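Local coordinates for ChrR-like cupin domain-containing protein (Ralstonia eutropha, PDB 3CJX) that is of unknown function but has a cupin-like fold of the ChrR-like family, whose members commonly bind a metal ion inside a beta barrel, at residues A[18-23]-A[31-36]; A[35-40]-A[137-142]; A[42-47]-A[114-119]; A[48-53]-A[110-115]; A[77-82]-A[96-101]. One frame throughout, in Å; residues are numbered along the deposited sequence.

Contact 1: A[18-23]-A[31-36]; sequences HPFLKA and DIFPLF. With SO4 (sulfate ion), chain I.
The ring of F20 lies against F33, with CB of F33 over the centre of one F20 face, 3.7 Å from the ring centroid. The F33 ring then turns its own edge to that same neighbour, in an edge-to-face (T-shaped) pair with planes 79° apart. The pair pins the loop 18-23 to strand 30-38 of the cupin-like fold, where a single antiparallel bridge joins L21 to I32. Its two backbone bonds are L21 N to I32 O, 2.7 Å, and I32 N to L21 O, 3.0 Å. Chi1 of -159° sets F33 CG anti to the backbone N. At the far side of the ring, F33 CE2 is 3.4 Å from H18 O, which lies at the ring edge near the plane.

Beyond the bridge, L21 CD1 touches P34 CD. L21 also packs on helix 135-148, on W141, V142 and I146. F20 also rests on R47 and S49 of the next strand. H18 ND1 donates to O4 of a sulfate ion at 2.7 Å; the ion probably comes from the crystallisation liquor. G152 N binds the same sulfate. At the other end of the contact the end of D31 comes toward the loop. Its OD1 accepts the backbone N-H of A23 at 3.1 Å, nearly straight at 164°.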
# COMPACT_ATOMS: atom_id res chain seq x y z
N HIS A 18 14.43 9.76 -1.30
CA HIS A 18 13.73 10.37 -0.17
C HIS A 18 13.36 9.28 0.81
O HIS A 18 13.14 8.14 0.38
CB HIS A 18 12.44 11.07 -0.61
CG HIS A 18 12.65 12.12 -1.65
ND1 HIS A 18 13.05 13.41 -1.34
CD2 HIS A 18 12.58 12.07 -3.00
CE1 HIS A 18 13.19 14.10 -2.45
NE2 HIS A 18 12.91 13.32 -3.48
N PRO A 19 13.28 9.60 2.10
CA PRO A 19 12.88 8.56 3.04
C PRO A 19 11.40 8.23 2.92
O PRO A 19 10.63 9.05 2.45
CB PRO A 19 13.15 9.19 4.41
CG PRO A 19 13.14 10.64 4.20
CD PRO A 19 13.52 10.89 2.77
N PHE A 20 11.03 7.02 3.32
CA PHE A 20 9.63 6.61 3.29
C PHE A 20 8.83 7.44 4.29
O PHE A 20 9.36 7.96 5.27
CB PHE A 20 9.47 5.12 3.62
CG PHE A 20 9.72 4.18 2.46
CD1 PHE A 20 10.81 4.33 1.62
CD2 PHE A 20 8.88 3.09 2.26
CE1 PHE A 20 11.03 3.44 0.58
CE2 PHE A 20 9.10 2.19 1.22
CZ PHE A 20 10.18 2.37 0.38
N LEU A 21 7.54 7.57 4.01
CA LEU A 21 6.62 8.23 4.92
C LEU A 21 6.43 7.22 6.05
O LEU A 21 6.14 6.05 5.79
CB LEU A 21 5.30 8.55 4.22
CG LEU A 21 5.43 9.46 2.99
CD1 LEU A 21 4.07 9.66 2.32
CD2 LEU A 21 6.05 10.79 3.42
N LYS A 22 6.60 7.65 7.30
CA LYS A 22 6.53 6.73 8.43
C LYS A 22 5.17 6.58 9.09
O LYS A 22 4.38 7.52 9.14
CB LYS A 22 7.59 7.10 9.45
CG LYS A 22 8.99 7.24 8.81
CD LYS A 22 10.09 6.70 9.69
CE LYS A 22 11.43 6.41 8.96
NZ LYS A 22 11.66 7.04 7.61
N ALA A 23 4.88 5.35 9.53
CA ALA A 23 3.67 5.04 10.28
C ALA A 23 2.36 5.43 9.62
O ALA A 23 1.62 6.25 10.16
CB ALA A 23 3.76 5.70 11.67
N ASP A 31 5.63 1.62 6.81
CA ASP A 31 6.20 2.77 6.12
C ASP A 31 5.92 2.68 4.60
O ASP A 31 6.15 1.66 3.98
CB ASP A 31 7.69 2.80 6.39
CG ASP A 31 8.00 2.91 7.87
OD1 ASP A 31 7.15 3.45 8.60
OD2 ASP A 31 9.09 2.49 8.30
N ILE A 32 5.47 3.78 4.01
CA ILE A 32 5.06 3.80 2.60
C ILE A 32 5.80 4.82 1.79
O ILE A 32 6.22 5.87 2.31
CB ILE A 32 3.57 4.28 2.45
CG1 ILE A 32 2.65 3.52 3.35
CG2 ILE A 32 3.04 4.05 1.06
CD1 ILE A 32 2.58 2.07 2.97
N PHE A 33 5.94 4.50 0.50
CA PHE A 33 6.42 5.46 -0.47
C PHE A 33 5.37 5.44 -1.59
O PHE A 33 5.28 4.47 -2.32
CB PHE A 33 7.81 5.12 -1.01
CG PHE A 33 8.52 6.31 -1.60
CD1 PHE A 33 7.94 7.02 -2.65
CD2 PHE A 33 9.74 6.72 -1.11
CE1 PHE A 33 8.55 8.11 -3.18
CE2 PHE A 33 10.37 7.81 -1.64
CZ PHE A 33 9.78 8.51 -2.70
N PRO A 34 4.56 6.51 -1.71
CA PRO A 34 3.55 6.47 -2.75
C PRO A 34 4.17 6.63 -4.12
O PRO A 34 5.18 7.31 -4.26
CB PRO A 34 2.68 7.69 -2.42
CG PRO A 34 3.60 8.63 -1.76
CD PRO A 34 4.56 7.79 -0.99
N LEU A 35 3.58 5.98 -5.11
CA LEU A 35 4.02 6.05 -6.50
C LEU A 35 2.91 6.63 -7.39
O LEU A 35 3.08 7.70 -7.99
CB LEU A 35 4.48 4.66 -6.98
CG LEU A 35 5.48 4.00 -6.03
CD1 LEU A 35 5.82 2.58 -6.43
CD2 LEU A 35 6.74 4.88 -5.96
N PHE A 36 1.77 5.94 -7.44
CA PHE A 36 0.63 6.34 -8.26
C PHE A 36 -0.67 6.26 -7.47
O PHE A 36 -0.96 5.23 -6.88
CB PHE A 36 0.54 5.44 -9.50
CG PHE A 36 -0.52 5.84 -10.46
CD1 PHE A 36 -0.26 6.76 -11.45
CD2 PHE A 36 -1.80 5.31 -10.37
CE1 PHE A 36 -1.24 7.14 -12.34
CE2 PHE A 36 -2.78 5.70 -11.25
CZ PHE A 36 -2.51 6.60 -12.23
S SO4 I . 13.99 14.70 1.82
O1 SO4 I . 13.24 14.29 3.01
O2 SO4 I . 14.78 13.61 1.25
O3 SO4 I . 14.88 15.81 2.15
O4 SO4 I . 13.02 15.12 0.81

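Contact 2: A[35-40]-A[137-142]; sequences LFMDPY and VIKNWV
Selenomethionine M37 meets the helix residues I138, K139 and V142. Here helix 135-148 packs against strand 30-38 of the cupin-like beta fold. The strand and helix axes come within 9.4 Å, at 129° between their directions.

The contact is apolar, and no hydrogen bond crosses it. The M37 chain is bent at chi2 and chi3, and it crosses I138 at about a right angle. Its CE ends 4.0 Å from I138 CG2. Its SE sits 4.1 Å from K139 CA and 4.3 Å from V142 CG2. M37 also touches M44 and M46 of strand 43-50.

Two polar groups find partners outside the two segments. K139 starts toward the strand, but its end leads away, and NZ forms a salt bridge with D143. D38 points away from the helix, and its OD1 accepts the backbone N-H of N41. At the strand's end P39 adds one aliphatic touch, CG to K139 CD at 4.2 Å.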
# COMPACT_ATOMS: atom_id res chain seq x y z
N LEU A 35 3.58 5.98 -5.11
CA LEU A 35 4.02 6.05 -6.50
C LEU A 35 2.91 6.63 -7.39
O LEU A 35 3.08 7.70 -7.99
CB LEU A 35 4.48 4.66 -6.98
CG LEU A 35 5.48 4.00 -6.03
CD1 LEU A 35 5.82 2.58 -6.43
CD2 LEU A 35 6.74 4.88 -5.96
N PHE A 36 1.77 5.94 -7.44
CA PHE A 36 0.63 6.34 -8.26
C PHE A 36 -0.67 6.26 -7.47
O PHE A 36 -0.96 5.23 -6.88
CB PHE A 36 0.54 5.44 -9.50
CG PHE A 36 -0.52 5.84 -10.46
CD1 PHE A 36 -0.26 6.76 -11.45
CD2 PHE A 36 -1.80 5.31 -10.37
CE1 PHE A 36 -1.24 7.14 -12.34
CE2 PHE A 36 -2.78 5.70 -11.25
CZ PHE A 36 -2.51 6.60 -12.23
N MSE A 37 -1.47 7.33 -7.49
CA MSE A 37 -2.75 7.37 -6.76
C MSE A 37 -3.88 7.96 -7.58
O MSE A 37 -3.83 9.13 -7.97
CB MSE A 37 -2.60 8.17 -5.48
CG MSE A 37 -1.36 7.80 -4.76
SE MSE A 37 -1.57 7.93 -2.89
CE MSE A 37 -2.47 6.22 -2.67
N ASP A 38 -4.90 7.15 -7.83
CA ASP A 38 -6.06 7.53 -8.63
C ASP A 38 -7.30 7.23 -7.80
O ASP A 38 -7.86 6.15 -7.92
CB ASP A 38 -6.08 6.73 -9.94
CG ASP A 38 -7.24 7.11 -10.85
OD1 ASP A 38 -8.22 7.72 -10.37
OD2 ASP A 38 -7.17 6.79 -12.07
N PRO A 39 -7.72 8.18 -6.95
CA PRO A 39 -8.91 7.99 -6.13
C PRO A 39 -10.21 7.81 -6.90
O PRO A 39 -11.16 7.22 -6.38
CB PRO A 39 -9.00 9.28 -5.32
CG PRO A 39 -7.68 9.91 -5.43
CD PRO A 39 -7.11 9.50 -6.72
N TYR A 40 -10.23 8.28 -8.14
CA TYR A 40 -11.44 8.27 -8.93
C TYR A 40 -11.67 6.89 -9.56
O TYR A 40 -12.80 6.44 -9.60
CB TYR A 40 -11.39 9.45 -9.91
CG TYR A 40 -10.98 10.68 -9.12
CD1 TYR A 40 -11.84 11.25 -8.18
CD2 TYR A 40 -9.69 11.20 -9.22
CE1 TYR A 40 -11.45 12.34 -7.40
CE2 TYR A 40 -9.29 12.28 -8.45
CZ TYR A 40 -10.17 12.85 -7.53
OH TYR A 40 -9.76 13.94 -6.79
N VAL A 137 -8.60 8.23 0.94
CA VAL A 137 -8.24 8.28 2.35
C VAL A 137 -6.73 8.21 2.52
O VAL A 137 -6.14 9.00 3.26
CB VAL A 137 -8.92 7.14 3.17
CG1 VAL A 137 -8.28 7.02 4.57
CG2 VAL A 137 -10.43 7.34 3.28
N ILE A 138 -6.12 7.26 1.83
CA ILE A 138 -4.68 7.07 1.89
C ILE A 138 -3.96 8.31 1.38
O ILE A 138 -2.98 8.75 2.00
CB ILE A 138 -4.21 5.82 1.12
CG1 ILE A 138 -4.86 4.55 1.69
CG2 ILE A 138 -2.72 5.65 1.26
CD1 ILE A 138 -4.59 4.35 3.17
N LYS A 139 -4.46 8.89 0.30
CA LYS A 139 -3.87 10.12 -0.24
C LYS A 139 -3.88 11.24 0.79
O LYS A 139 -2.90 11.96 0.93
CB LYS A 139 -4.57 10.57 -1.52
CG LYS A 139 -3.82 11.69 -2.28
CD LYS A 139 -4.48 11.99 -3.63
CE LYS A 139 -3.74 13.03 -4.45
NZ LYS A 139 -3.60 14.35 -3.75
N ASN A 140 -4.99 11.39 1.50
CA ASN A 140 -5.07 12.42 2.56
C ASN A 140 -3.98 12.21 3.61
O ASN A 140 -3.30 13.18 3.99
CB ASN A 140 -6.45 12.50 3.21
CG ASN A 140 -7.52 13.03 2.25
OD1 ASN A 140 -7.31 13.11 1.04
ND2 ASN A 140 -8.67 13.38 2.79
N TRP A 141 -3.79 10.98 4.09
CA TRP A 141 -2.72 10.75 5.07
C TRP A 141 -1.37 11.04 4.43
O TRP A 141 -0.51 11.66 5.06
CB TRP A 141 -2.72 9.33 5.64
CG TRP A 141 -1.59 9.15 6.60
CD1 TRP A 141 -1.61 9.42 7.94
CD2 TRP A 141 -0.27 8.71 6.30
NE1 TRP A 141 -0.38 9.15 8.48
CE2 TRP A 141 0.46 8.73 7.50
CE3 TRP A 141 0.37 8.30 5.12
CZ2 TRP A 141 1.78 8.34 7.56
CZ3 TRP A 141 1.67 7.91 5.19
CH2 TRP A 141 2.37 7.93 6.39
N VAL A 142 -1.19 10.60 3.18
CA VAL A 142 0.09 10.84 2.48
C VAL A 142 0.43 12.33 2.42
O VAL A 142 1.50 12.75 2.85
CB VAL A 142 0.08 10.28 1.01
CG1 VAL A 142 1.23 10.90 0.19
CG2 VAL A 142 0.10 8.74 1.00

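Contact 3: A[42-47]-A[114-119]; sequences GLMVMR and FMLSGC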
# COMPACT_ATOMS: atom_id res chain seq x y z
N GLY A 42 -10.15 4.27 -8.24
CA GLY A 42 -9.79 3.37 -7.15
C GLY A 42 -8.56 2.55 -7.49
O GLY A 42 -8.65 1.34 -7.70
N LEU A 43 -7.41 3.21 -7.57
CA LEU A 43 -6.17 2.50 -7.87
C LEU A 43 -4.97 3.15 -7.18
O LEU A 43 -4.83 4.37 -7.21
CB LEU A 43 -5.96 2.46 -9.38
CG LEU A 43 -4.71 1.75 -9.87
CD1 LEU A 43 -4.68 0.27 -9.43
CD2 LEU A 43 -4.68 1.88 -11.37
N MSE A 44 -4.13 2.34 -6.54
CA MSE A 44 -2.90 2.86 -5.95
C MSE A 44 -1.77 1.91 -6.21
O MSE A 44 -1.94 0.71 -6.02
CB MSE A 44 -2.95 3.00 -4.43
CG MSE A 44 -4.26 3.07 -3.80
SE MSE A 44 -4.02 3.24 -1.87
CE MSE A 44 -4.78 1.53 -1.35
N VAL A 45 -0.62 2.44 -6.60
CA VAL A 45 0.57 1.65 -6.78
C VAL A 45 1.54 2.20 -5.74
O VAL A 45 1.88 3.37 -5.79
CB VAL A 45 1.11 1.76 -8.21
CG1 VAL A 45 2.35 0.86 -8.39
CG2 VAL A 45 0.02 1.41 -9.21
N MSE A 46 1.93 1.36 -4.78
CA MSE A 46 2.79 1.81 -3.68
C MSE A 46 3.94 0.86 -3.37
O MSE A 46 3.90 -0.31 -3.71
CB MSE A 46 1.99 1.83 -2.38
CG MSE A 46 0.57 2.38 -2.41
SE MSE A 46 0.48 4.30 -2.52
CE MSE A 46 0.34 4.66 -4.38
N ARG A 47 4.93 1.38 -2.68
CA ARG A 47 6.02 0.60 -2.13
C ARG A 47 5.78 0.66 -0.64
O ARG A 47 5.56 1.76 -0.11
CB ARG A 47 7.37 1.24 -2.42
CG ARG A 47 8.00 0.82 -3.70
CD ARG A 47 8.88 -0.42 -3.62
NE ARG A 47 10.09 -0.27 -2.82
CZ ARG A 47 10.30 -0.76 -1.60
NH1 ARG A 47 9.37 -1.47 -0.96
NH2 ARG A 47 11.47 -0.56 -1.00
N PHE A 114 3.10 -3.04 -4.51
CA PHE A 114 1.80 -3.58 -4.86
C PHE A 114 0.94 -2.62 -5.61
O PHE A 114 1.13 -1.41 -5.54
CB PHE A 114 1.04 -4.08 -3.64
CG PHE A 114 0.68 -3.00 -2.67
CD1 PHE A 114 -0.51 -2.30 -2.80
CD2 PHE A 114 1.52 -2.71 -1.62
CE1 PHE A 114 -0.85 -1.29 -1.91
CE2 PHE A 114 1.20 -1.72 -0.71
CZ PHE A 114 0.00 -1.01 -0.86
N MSE A 115 0.01 -3.21 -6.34
CA MSE A 115 -0.97 -2.47 -7.09
C MSE A 115 -2.35 -2.87 -6.52
O MSE A 115 -2.81 -3.98 -6.77
CB MSE A 115 -0.82 -2.81 -8.59
CG MSE A 115 0.58 -2.48 -9.24
SE MSE A 115 1.99 -3.87 -9.59
CE MSE A 115 2.57 -4.53 -7.89
N LEU A 116 -2.98 -1.97 -5.76
CA LEU A 116 -4.29 -2.25 -5.14
C LEU A 116 -5.41 -1.52 -5.84
O LEU A 116 -5.43 -0.30 -5.89
CB LEU A 116 -4.28 -1.82 -3.66
CG LEU A 116 -5.59 -1.94 -2.85
CD1 LEU A 116 -6.06 -3.37 -2.70
CD2 LEU A 116 -5.39 -1.33 -1.48
N SER A 117 -6.37 -2.27 -6.35
CA SER A 117 -7.55 -1.69 -6.98
C SER A 117 -8.70 -1.77 -6.01
O SER A 117 -8.79 -2.69 -5.20
CB SER A 117 -7.94 -2.41 -8.26
OG SER A 117 -6.95 -2.17 -9.24
N GLY A 118 -9.58 -0.79 -6.11
CA GLY A 118 -10.73 -0.72 -5.26
C GLY A 118 -10.34 -0.24 -3.90
O GLY A 118 -9.28 0.35 -3.68
N CYS A 119 -11.19 -0.58 -2.96
CA CYS A 119 -11.07 -0.11 -1.62
C CYS A 119 -10.81 -1.25 -0.63
O CYS A 119 -10.99 -2.44 -0.94
CB CYS A 119 -12.38 0.62 -1.33
SG CYS A 119 -12.61 1.14 0.27
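M46 packs on the ring of F114. Its CB and CG both lie 3.8 Å from F114 CZ, and CB stands off-centre over the ring, 28° from the normal. F114 CG sits between the backbone N and the carbonyl carbon (chi1 65°), and the end of the side chain comes nearer strand 43-50. M44 and L116 have their side chains on this same face. V45 and M115 are paired on the other face. There L43 CD1 lies next to S117 OG.

The backbone sets this pairing. M44 and L116 exchange two hydrogen bonds, and so do M46 and F114. V45-M115 lies between them as a non-hydrogen-bonded pair, and L43-S117 is another, beyond M44. At the end G118 N donates to G42 O at 2.8 Å, from 39° above the carbonyl plane.

Further out, M37 touches M44 and M46, while A135 and I138 of helix 135-148 also reach M44. M67 and V65 touch F114 and L116 from strand 65-71. G42 and L43 both face D38 in a G1 beta bulge. Two central neighbours, strands 43-50 and 110-117, are thus joined as an antiparallel pair in one sheet of the cupin-like fold.

Contact 4: A[48-53]-A[110-115]; sequences ASFAPG and TEVIFM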
# COMPACT_ATOMS: atom_id res chain seq x y z
N ALA A 48 5.77 -0.50 0.03
CA ALA A 48 5.61 -0.55 1.49
C ALA A 48 6.86 -1.18 2.12
O ALA A 48 7.53 -2.01 1.49
CB ALA A 48 4.37 -1.34 1.88
N SER A 49 7.20 -0.75 3.33
CA SER A 49 8.33 -1.27 4.08
C SER A 49 7.80 -1.65 5.46
O SER A 49 7.46 -0.80 6.27
CB SER A 49 9.47 -0.26 4.18
OG SER A 49 10.60 -0.84 4.79
N PHE A 50 7.72 -2.96 5.71
CA PHE A 50 7.15 -3.47 6.94
C PHE A 50 8.16 -3.94 7.97
O PHE A 50 9.11 -4.65 7.65
CB PHE A 50 6.24 -4.62 6.63
CG PHE A 50 5.08 -4.26 5.76
CD1 PHE A 50 3.93 -3.73 6.32
CD2 PHE A 50 5.12 -4.51 4.41
CE1 PHE A 50 2.86 -3.43 5.54
CE2 PHE A 50 4.04 -4.21 3.61
CZ PHE A 50 2.90 -3.67 4.18
N ALA A 51 7.91 -3.55 9.22
CA ALA A 51 8.74 -3.92 10.33
C ALA A 51 8.39 -5.34 10.73
O ALA A 51 7.29 -5.82 10.43
CB ALA A 51 8.47 -2.97 11.50
N PRO A 52 9.33 -6.04 11.40
CA PRO A 52 9.03 -7.39 11.87
C PRO A 52 7.96 -7.41 12.96
O PRO A 52 7.76 -6.43 13.65
CB PRO A 52 10.35 -7.84 12.50
CG PRO A 52 11.39 -6.94 11.95
CD PRO A 52 10.71 -5.65 11.70
N GLY A 53 7.28 -8.54 13.10
CA GLY A 53 6.29 -8.75 14.14
C GLY A 53 4.94 -8.06 13.97
O GLY A 53 4.23 -7.87 14.96
N THR A 110 10.52 -5.98 5.56
CA THR A 110 9.92 -6.73 4.50
C THR A 110 9.49 -5.66 3.51
O THR A 110 8.72 -4.76 3.86
CB THR A 110 8.74 -7.56 5.01
OG1 THR A 110 9.23 -8.60 5.88
CG2 THR A 110 7.97 -8.19 3.87
N GLU A 111 10.02 -5.73 2.30
CA GLU A 111 9.77 -4.73 1.26
C GLU A 111 8.86 -5.24 0.14
O GLU A 111 9.19 -6.25 -0.51
CB GLU A 111 11.12 -4.32 0.63
CG GLU A 111 12.15 -3.74 1.60
CD GLU A 111 11.74 -2.40 2.19
OE1 GLU A 111 10.70 -1.85 1.79
OE2 GLU A 111 12.47 -1.86 3.05
N VAL A 112 7.75 -4.55 -0.11
CA VAL A 112 6.85 -4.99 -1.19
C VAL A 112 6.47 -3.86 -2.14
O VAL A 112 6.59 -2.69 -1.81
CB VAL A 112 5.56 -5.60 -0.64
CG1 VAL A 112 5.87 -6.72 0.34
CG2 VAL A 112 4.74 -4.54 0.02
N ILE A 113 6.06 -4.23 -3.33
CA ILE A 113 5.49 -3.25 -4.25
C ILE A 113 4.14 -3.83 -4.61
O ILE A 113 4.04 -5.01 -4.93
CB ILE A 113 6.34 -2.99 -5.53
CG1 ILE A 113 5.69 -1.88 -6.36
CG2 ILE A 113 6.51 -4.25 -6.38
CD1 ILE A 113 6.48 -1.50 -7.58
N PHE A 114 3.10 -3.04 -4.51
CA PHE A 114 1.80 -3.58 -4.86
C PHE A 114 0.94 -2.62 -5.61
O PHE A 114 1.13 -1.41 -5.54
CB PHE A 114 1.04 -4.08 -3.64
CG PHE A 114 0.68 -3.00 -2.67
CD1 PHE A 114 -0.51 -2.30 -2.80
CD2 PHE A 114 1.52 -2.71 -1.62
CE1 PHE A 114 -0.85 -1.29 -1.91
CE2 PHE A 114 1.20 -1.72 -0.71
CZ PHE A 114 0.00 -1.01 -0.86
N MSE A 115 0.01 -3.21 -6.34
CA MSE A 115 -0.97 -2.47 -7.09
C MSE A 115 -2.35 -2.87 -6.52
O MSE A 115 -2.81 -3.98 -6.77
CB MSE A 115 -0.82 -2.81 -8.59
CG MSE A 115 0.58 -2.48 -9.24
SE MSE A 115 1.99 -3.87 -9.59
CE MSE A 115 2.57 -4.53 -7.89
O HOH W 1 9.64 -7.45 8.15
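S49 OG donates to E111 OE2 at 2.8 Å, meeting it from above the carboxylate plane, 40° out of it. With OG anti to the backbone N (chi1 -174°), S49 presents it to E111; Q109 NE2 is its second partner. The other carboxylate oxygen, E111 OE1, forms a salt bridge with R47. That arginine also donates to V112 O, which already accepts A48 N.

Along the backbone, A48 and V112 exchange two bonds. F50 and T110 do the same. F50 N to T110 O is almost straight, 2.8 Å at 178°. F50 O takes T110 N and one hydrogen of water 1, the latter at 2.9 Å. Water 1 also bonds T110 OG1 at 2.6 Å, and C73 O is a further partner of that hydroxyl.

On the face of A48, F50 and V112 the touching groups are carbon atoms. V112 CG2 lies at the edge of the F50 ring, in its plane, 3.7 Å from F50 CE2. It is as far from A48 CB. F50 also meets F100 of the second sheet, consistent with the two facing sheets of a cupin-type beta barrel.

Contact 5: A[77-82]-A[96-101]; sequences TEYPGQ and SIHQFN
T77 points its side chain at Q99 and N101, and so fastens the loop 77-82 to strand 97-101 in the cupin-like fold. From T77 CB, both Q99 OE1 and N101 ND2 are 3.7 Å away. CG2 lies 3.9 Å from Q99 OE1. The tip, OG1, does most of the work. It is anti to the carbonyl carbon (chi1 -55°), and there it both gives and takes. It donates to Q99 OE1 at 2.8 Å and accepts N101 ND2 at 2.8 Å, lying in the plane of that amide. The backbone N of T77 adds a bond to Q99 O, 3.0 Å long.

The partners are held in turn. Q99 NE2 donates to L56 O, and N101 OD1 bonds T55 OG1, which would fix the rotation of both amides.

The E78 chain is bent at chi2 (79°), and its OE1 takes a weak bond from Q99 N. The same oxygen lies 3.5 Å from H98 CB, at the edge of the imidazole. H98 ND1 bonds E92, and its ring stacks on Y76.

After a type I beta turn from Y79 to Q82 the chain leaves toward strand 84-85. The Y79 and H98 rings are set obliquely, planes 71° apart. Their closest atoms are Y79 CE2 and H98 NE2, 3.5 Å apart.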
# COMPACT_ATOMS: atom_id res chain seq x y z
N THR A 77 -2.46 -15.00 7.80
CA THR A 77 -2.83 -15.85 8.93
C THR A 77 -3.43 -17.20 8.55
O THR A 77 -3.13 -18.22 9.14
CB THR A 77 -3.92 -15.15 9.77
OG1 THR A 77 -3.46 -13.85 10.16
CG2 THR A 77 -4.29 -15.97 10.99
N GLU A 78 -4.29 -17.18 7.55
CA GLU A 78 -5.03 -18.34 7.07
C GLU A 78 -4.15 -19.33 6.30
O GLU A 78 -4.43 -20.52 6.29
CB GLU A 78 -6.18 -17.85 6.16
CG GLU A 78 -7.16 -16.75 6.75
CD GLU A 78 -6.64 -15.26 6.77
OE1 GLU A 78 -5.55 -14.93 6.24
OE2 GLU A 78 -7.38 -14.40 7.33
N TYR A 79 -3.07 -18.86 5.68
CA TYR A 79 -2.19 -19.70 4.85
C TYR A 79 -0.73 -19.68 5.33
O TYR A 79 0.17 -19.33 4.57
CB TYR A 79 -2.25 -19.19 3.42
CG TYR A 79 -3.63 -19.22 2.80
CD1 TYR A 79 -4.07 -20.33 2.08
CD2 TYR A 79 -4.49 -18.14 2.92
CE1 TYR A 79 -5.33 -20.35 1.49
CE2 TYR A 79 -5.75 -18.16 2.34
CZ TYR A 79 -6.16 -19.27 1.62
OH TYR A 79 -7.41 -19.31 1.01
N PRO A 80 -0.48 -20.12 6.57
CA PRO A 80 0.88 -20.05 7.19
C PRO A 80 2.00 -20.83 6.51
O PRO A 80 3.18 -20.52 6.73
CB PRO A 80 0.65 -20.58 8.60
CG PRO A 80 -0.60 -21.38 8.52
CD PRO A 80 -1.46 -20.74 7.47
N GLY A 81 1.62 -21.83 5.72
CA GLY A 81 2.57 -22.63 4.96
C GLY A 81 2.96 -22.03 3.62
O GLY A 81 3.76 -22.64 2.91
N GLN A 82 2.42 -20.86 3.24
CA GLN A 82 2.73 -20.22 1.96
C GLN A 82 3.32 -18.83 2.15
O GLN A 82 2.83 -17.82 1.61
CB GLN A 82 1.49 -20.16 1.07
CG GLN A 82 0.90 -21.52 0.80
CD GLN A 82 -0.20 -21.46 -0.23
OE1 GLN A 82 -1.35 -21.78 0.07
NE2 GLN A 82 0.14 -21.00 -1.44
N SER A 96 -11.90 -11.22 -1.59
CA SER A 96 -11.12 -11.95 -0.63
C SER A 96 -10.89 -11.13 0.64
O SER A 96 -10.98 -9.90 0.64
CB SER A 96 -9.80 -12.42 -1.25
OG SER A 96 -8.94 -11.34 -1.58
N ILE A 97 -10.63 -11.84 1.73
CA ILE A 97 -10.36 -11.23 3.02
C ILE A 97 -9.25 -12.04 3.69
O ILE A 97 -9.41 -13.23 3.91
CB ILE A 97 -11.65 -11.16 3.89
CG1 ILE A 97 -11.34 -10.55 5.27
CG2 ILE A 97 -12.29 -12.53 4.01
CD1 ILE A 97 -12.60 -10.26 6.09
N HIS A 98 -8.12 -11.41 3.96
CA HIS A 98 -7.01 -12.08 4.63
C HIS A 98 -6.36 -11.12 5.60
O HIS A 98 -6.68 -9.94 5.61
CB HIS A 98 -5.96 -12.59 3.63
CG HIS A 98 -6.51 -13.53 2.61
ND1 HIS A 98 -6.62 -13.19 1.28
CD2 HIS A 98 -7.03 -14.77 2.74
CE1 HIS A 98 -7.17 -14.20 0.62
NE2 HIS A 98 -7.43 -15.17 1.48
N GLN A 99 -5.44 -11.63 6.41
CA GLN A 99 -4.73 -10.86 7.42
C GLN A 99 -3.20 -10.95 7.28
O GLN A 99 -2.61 -12.00 7.48
CB GLN A 99 -5.14 -11.35 8.81
CG GLN A 99 -4.38 -10.68 9.92
CD GLN A 99 -4.91 -11.02 11.27
OE1 GLN A 99 -5.12 -12.18 11.61
NE2 GLN A 99 -5.10 -9.98 12.09
N PHE A 100 -2.60 -9.80 6.99
CA PHE A 100 -1.16 -9.65 6.76
C PHE A 100 -0.39 -9.80 8.08
O PHE A 100 -0.79 -9.25 9.11
CB PHE A 100 -0.91 -8.26 6.14
CG PHE A 100 0.51 -8.01 5.71
CD1 PHE A 100 1.43 -7.44 6.59
CD2 PHE A 100 0.92 -8.29 4.42
CE1 PHE A 100 2.73 -7.18 6.20
CE2 PHE A 100 2.21 -8.04 4.01
CZ PHE A 100 3.12 -7.49 4.89
N ASN A 101 0.69 -10.56 8.04
CA ASN A 101 1.57 -10.72 9.18
C ASN A 101 3.02 -10.70 8.72
O ASN A 101 3.34 -11.25 7.66
CB ASN A 101 1.38 -12.10 9.83
CG ASN A 101 0.01 -12.31 10.43
OD1 ASN A 101 -0.24 -11.94 11.59
ND2 ASN A 101 -0.86 -13.00 9.70

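In the fold
Contacts 3 and 4 continue one another along strands 43-50 and 110-117, and a salt bridge from R47 to E111 joins them. Contact 4 is buried, while contacts 1, 2 and 3 are partly buried. Contacts 1 and 2 share strand 30-38, the next strand of the same sheet. Contact 1 ties a loop to it with aromatic rings and a short bridge. Contact 2 sets a helix on it by apolar touches alone. Contact 5 lies at the surface on the second sheet, about 25 Å between centres from contact 2, and relies mainly on polar side chains, with one backbone bond. F50 touching F100 links it to contact 4.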